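Local structure of glutaredoxin (Chlorella sorokiniana, 4I2U) at residues K37-K41 and S42-A46; A89-N93 and G94-V98. The protein is a glutaredoxin of the thioredoxin fold that binds glutathione and probably uses it to reduce disulfides in cell redox homeostasis. All coordinates share one frame; numbering follows the deposited sequence.

Interaction 1: residues K37-K41 and S42-A46; sequences KFLPK and SKITA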
loop_
_atom_site.group_PDB
_atom_site.type_symbol
_atom_site.label_atom_id
_atom_site.label_comp_id
_atom_site.label_asym_id
_atom_site.label_seq_id
_atom_site.Cartn_x
_atom_site.Cartn_y
_atom_site.Cartn_z
ATOM N N LYS A 37 10.881 7.214 -0.481
ATOM C CA LYS A 37 11.889 7.787 -1.367
ATOM C C LYS A 37 11.257 8.830 -2.277
ATOM O O LYS A 37 11.939 9.732 -2.755
ATOM C CB LYS A 37 12.522 6.707 -2.235
ATOM C CG LYS A 37 13.301 5.651 -1.491
ATOM C CD LYS A 37 13.704 4.531 -2.442
ATOM C CE LYS A 37 14.534 3.463 -1.752
ATOM N NZ LYS A 37 15.949 3.883 -1.556
ATOM N N PHE A 38 9.965 8.697 -2.546
ATOM C CA PHE A 38 9.298 9.517 -3.557
ATOM C C PHE A 38 8.229 10.428 -3.014
ATOM O O PHE A 38 7.936 11.459 -3.637
ATOM C CB PHE A 38 8.692 8.607 -4.624
ATOM C CG PHE A 38 9.672 7.628 -5.181
ATOM C CD1 PHE A 38 10.732 8.078 -5.938
ATOM C CD2 PHE A 38 9.577 6.282 -4.903
ATOM C CE1 PHE A 38 11.663 7.203 -6.443
ATOM C CE2 PHE A 38 10.509 5.393 -5.415
ATOM C CZ PHE A 38 11.553 5.855 -6.182
ATOM N N LEU A 39 7.658 10.062 -1.867
ATOM C CA LEU A 39 6.505 10.720 -1.271
ATOM C C LEU A 39 6.722 10.917 0.202
ATOM O O LEU A 39 7.336 10.070 0.865
ATOM C CB LEU A 39 5.299 9.779 -1.331
ATOM C CG LEU A 39 4.994 9.067 -2.643
ATOM C CD1 LEU A 39 4.128 7.860 -2.395
ATOM C CD2 LEU A 39 4.312 10.013 -3.613
ATOM N N PRO A 40 6.154 11.976 0.766
ATOM C CA PRO A 40 6.238 12.080 2.217
ATOM C C PRO A 40 5.244 11.150 2.884
ATOM O O PRO A 40 4.261 10.722 2.278
ATOM C CB PRO A 40 5.890 13.541 2.496
ATOM C CG PRO A 40 5.173 14.026 1.300
ATOM C CD PRO A 40 5.559 13.162 0.141
ATOM N N LYS A 41 5.504 10.868 4.154
ATOM C CA LYS A 41 4.637 9.995 4.947
ATOM C C LYS A 41 3.192 10.479 4.967
ATOM O O LYS A 41 2.269 9.668 5.012
ATOM C CB LYS A 41 5.145 9.886 6.389
ATOM C CG LYS A 41 6.467 9.179 6.520
ATOM C CD LYS A 41 6.858 8.983 7.984
ATOM C CE LYS A 41 8.347 8.688 8.121
ATOM N NZ LYS A 41 8.782 8.567 9.541
ATOM N N SER A 42 2.979 11.786 4.912
ATOM C CA SER A 42 1.622 12.318 5.012
ATOM C C SER A 42 0.839 12.094 3.718
ATOM O O SER A 42 -0.369 12.340 3.671
ATOM C CB SER A 42 1.673 13.794 5.347
ATOM O OG SER A 42 2.344 14.465 4.308
ATOM N N LYS A 43 1.520 11.629 2.670
ATOM C CA LYS A 43 0.845 11.262 1.419
ATOM C C LYS A 43 0.730 9.747 1.219
ATOM O O LYS A 43 0.241 9.286 0.191
ATOM C CB LYS A 43 1.572 11.871 0.223
ATOM C CG LYS A 43 1.629 13.390 0.271
ATOM C CD LYS A 43 0.231 13.995 0.297
ATOM C CE LYS A 43 0.255 15.493 0.016
ATOM N NZ LYS A 43 0.414 15.771 -1.432
ATOM N N ILE A 44 1.191 8.991 2.198
ATOM C CA ILE A 44 1.098 7.536 2.193
ATOM C C ILE A 44 0.053 7.168 3.238
ATOM O O ILE A 44 0.185 7.518 4.407
ATOM C CB ILE A 44 2.455 6.897 2.573
ATOM C CG1 ILE A 44 3.529 7.228 1.526
ATOM C CG2 ILE A 44 2.313 5.386 2.737
ATOM C CD1 ILE A 44 4.976 7.045 2.014
ATOM N N THR A 45 -0.991 6.461 2.836
ATOM C CA THR A 45 -2.047 6.077 3.760
ATOM C C THR A 45 -1.735 4.673 4.271
ATOM O O THR A 45 -1.950 3.673 3.590
ATOM C CB THR A 45 -3.372 6.109 3.044
ATOM O OG1 THR A 45 -3.587 7.424 2.530
ATOM C CG2 THR A 45 -4.510 5.741 3.977
ATOM N N ALA A 46 -1.184 4.589 5.472
ATOM C CA ALA A 46 -0.783 3.329 6.079
ATOM C C ALA A 46 -1.824 2.900 7.088
ATOM O O ALA A 46 -2.007 3.557 8.125
ATOM C CB ALA A 46 0.561 3.484 6.764
#

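Interaction 2: residues A89-N93 and G94-V98; sequences ALARN and GKLEV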
loop_
_atom_site.group_PDB
_atom_site.type_symbol
_atom_site.label_atom_id
_atom_site.label_comp_id
_atom_site.label_asym_id
_atom_site.label_seq_id
_atom_site.Cartn_x
_atom_site.Cartn_y
_atom_site.Cartn_z
ATOM N N ALA A 89 11.292 -3.721 -4.878
ATOM C CA ALA A 89 11.809 -4.009 -6.217
ATOM C C ALA A 89 11.305 -2.997 -7.235
ATOM O O ALA A 89 12.062 -2.526 -8.088
ATOM C CB ALA A 89 11.421 -5.408 -6.626
ATOM N N LEU A 90 10.031 -2.643 -7.153
ATOM C CA LEU A 90 9.461 -1.661 -8.080
ATOM C C LEU A 90 10.035 -0.268 -7.861
ATOM O O LEU A 90 10.198 0.495 -8.797
ATOM C CB LEU A 90 7.941 -1.653 -7.936
ATOM C CG LEU A 90 7.273 -2.935 -8.406
ATOM C CD1 LEU A 90 5.850 -2.936 -7.868
ATOM C CD2 LEU A 90 7.268 -3.078 -9.910
ATOM N N ALA A 91 10.357 0.066 -6.623
ATOM C CA ALA A 91 11.016 1.326 -6.349
ATOM C C ALA A 91 12.362 1.367 -7.044
ATOM O O ALA A 91 12.743 2.364 -7.664
ATOM C CB ALA A 91 11.181 1.522 -4.850
ATOM N N ARG A 92 13.102 0.280 -6.942
ATOM C CA ARG A 92 14.442 0.229 -7.496
ATOM C C ARG A 92 14.442 0.180 -9.023
ATOM O O ARG A 92 15.380 0.667 -9.662
ATOM C CB ARG A 92 15.152 -1.009 -6.951
ATOM C CG ARG A 92 16.556 -1.251 -7.482
ATOM C CD ARG A 92 17.145 -2.575 -6.972
ATOM N NE ARG A 92 16.124 -3.610 -6.799
ATOM C CZ ARG A 92 16.336 -4.921 -6.878
ATOM N NH1 ARG A 92 15.329 -5.754 -6.700
ATOM N NH2 ARG A 92 17.540 -5.411 -7.146
ATOM N N ASN A 93 13.435 -0.455 -9.618
ATOM C CA ASN A 93 13.509 -0.712 -11.052
ATOM C C ASN A 93 12.826 0.328 -11.931
ATOM O O ASN A 93 12.856 0.188 -13.150
ATOM C CB ASN A 93 13.052 -2.141 -11.396
ATOM C CG ASN A 93 11.570 -2.364 -11.219
ATOM O OD1 ASN A 93 10.761 -1.440 -11.204
ATOM N ND2 ASN A 93 11.197 -3.632 -11.083
ATOM N N GLY A 94 12.260 1.375 -11.336
ATOM C CA GLY A 94 11.698 2.471 -12.099
ATOM C C GLY A 94 10.203 2.390 -12.277
ATOM O O GLY A 94 9.560 3.394 -12.582
ATOM N N LYS A 95 9.620 1.211 -12.088
ATOM C CA LYS A 95 8.200 1.035 -12.369
ATOM C C LYS A 95 7.311 1.701 -11.326
ATOM O O LYS A 95 6.202 2.162 -11.641
ATOM C CB LYS A 95 7.852 -0.451 -12.491
ATOM C CG LYS A 95 8.478 -1.127 -13.672
ATOM C CD LYS A 95 8.023 -2.578 -13.739
ATOM C CE LYS A 95 8.754 -3.342 -14.816
ATOM N NZ LYS A 95 9.297 -2.426 -15.846
ATOM N N LEU A 96 7.743 1.750 -10.075
ATOM C CA LEU A 96 6.946 2.419 -9.065
ATOM C C LEU A 96 6.827 3.898 -9.391
ATOM O O LEU A 96 5.741 4.484 -9.318
ATOM C CB LEU A 96 7.547 2.209 -7.682
ATOM C CG LEU A 96 6.765 2.885 -6.545
ATOM C CD1 LEU A 96 5.320 2.387 -6.459
ATOM C CD2 LEU A 96 7.470 2.647 -5.251
ATOM N N GLU A 97 7.928 4.516 -9.770
ATOM C CA GLU A 97 7.896 5.925 -10.141
ATOM C C GLU A 97 6.953 6.165 -11.308
ATOM O O GLU A 97 6.224 7.142 -11.318
ATOM C CB GLU A 97 9.295 6.421 -10.505
ATOM C CG GLU A 97 10.182 6.651 -9.315
ATOM C CD GLU A 97 11.628 6.746 -9.715
ATOM O OE1 GLU A 97 12.293 5.702 -9.831
ATOM O OE2 GLU A 97 12.106 7.878 -9.940
ATOM N N VAL A 98 6.966 5.292 -12.308
ATOM C CA VAL A 98 6.039 5.442 -13.421
ATOM C C VAL A 98 4.602 5.415 -12.907
ATOM O O VAL A 98 3.783 6.252 -13.287
ATOM C CB VAL A 98 6.246 4.339 -14.495
ATOM C CG1 VAL A 98 5.121 4.370 -15.548
ATOM C CG2 VAL A 98 7.610 4.489 -15.155
HETATM O O HOH W 1 10.657 3.464 -9.401
HETATM O O HOH W 2 14.119 4.636 -7.857
#

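Interaction 1: residues K37-K41 and S42-A46
L39 meets I44 where the chain doubles back: its CD1 lies 4.0 Å from CG1 of I44, the two hydrocarbon side chains slanting across one another. With CG anti to the carbonyl carbon (chi1 -47°), L39 sets CD1 against that carbon, and the same side chain also touches V17 of strand 17-21 and L100 of helix 95-102. A branched apolar residue suits this buried position, while the residues that follow lie at the surface.

P40 begins the turn. Its carbonyl O accepts the N-H of K43, N to O 2.9 Å. Its ring runs alongside the K43 side chain, both pointing the same way, with P40 CG 3.7 Å from K43 CG, so that lysine methylenes pack on pyrrolidine carbons while the amine leads away. CG1 of I44 comes to 3.6 Å from the same O of P40.

This is a short 3-10 turn in the β-α-β crossover of the thioredoxin fold. It reverses the chain after helix 26-36 and sends it into strand 45-48, which runs parallel to strand 17-21.

K41 supplies the second i to i+3 bond. Its O takes the N-H of I44, the K41 O to I44 N distance being 3.1 Å, at an N-H...O angle of 157°. Its own chain stretches outward past CG, and the side chain also touches E36, a suitable place for a long charged residue on an exposed turn. The I44 side chain points back toward L39 and also touches L35 of helix 26-36.

Interaction 2: residues A89-N93 and G94-V98
An Asx turn at N93 and a glycine with positive phi, G94, join helix 84-93 to helix 95-102 at the C-terminal end of the thioredoxin-like domain. N93 OD1 accepts the backbone N-H of K95, OD1 to N 3.0 Å, nearly straight and only 15° from the plane of the amide carbonyl. The side chain bends back to do this by setting CG between its own N and carbonyl carbon (chi1 70°), and asparagine is short enough to close the ring. G94 is the first residue to leave helical angles (phi 98°), where a CB would collide with N93 O, and it is also the N-cap of helix 95-102.

The main-chain bonds are rerouted as well. L90 O receives the N-H of L96, O to N 3.0 Å, six residues on, and gains a second, weak bond from G94 N. The L96 side chain packs on the first segment, its CB 3.9 Å from L90 CB. Its CG lies opposite its own N, which carries CD2 to 3.9 Å from A91 CB. A91, with only a methyl group, lets L96 CD2 approach closely, and L96 also meets I81 and L35, in a largely apolar setting.

L90 and K95 slant across each other, L90 CD2 lying 3.7 Å from K95 CB. K95 CD lies against the same methyl, and the lysine chain then bends at its last torsion.

Water completes the joint. E97 N donates to one water, which lies between that nitrogen and A91 O; a second donates to A91 O at 2.7 Å and to E97 OE1 at 2.9 Å, bridging backbone carbonyl and carboxylate.

From the N terminus, the chain passes through helix 3-14, strand 17-21 and helix 26-36 before interaction 1 turns it into strand 45-48. It then runs through helix 55-66 and the hairpin strands 73-76 and 79-82 to reach interaction 2, which bends helix 84-93 into helix 95-102. The contacts are in series: each closes a tight local turn, and they neither nest nor cross. They meet in space through F38, just before the first turn, whose ring packs on A91, L96 and E97. L35 of helix 26-36 touches I44 from one contact and L96 from the other, tying the crossover to the C-terminal helices.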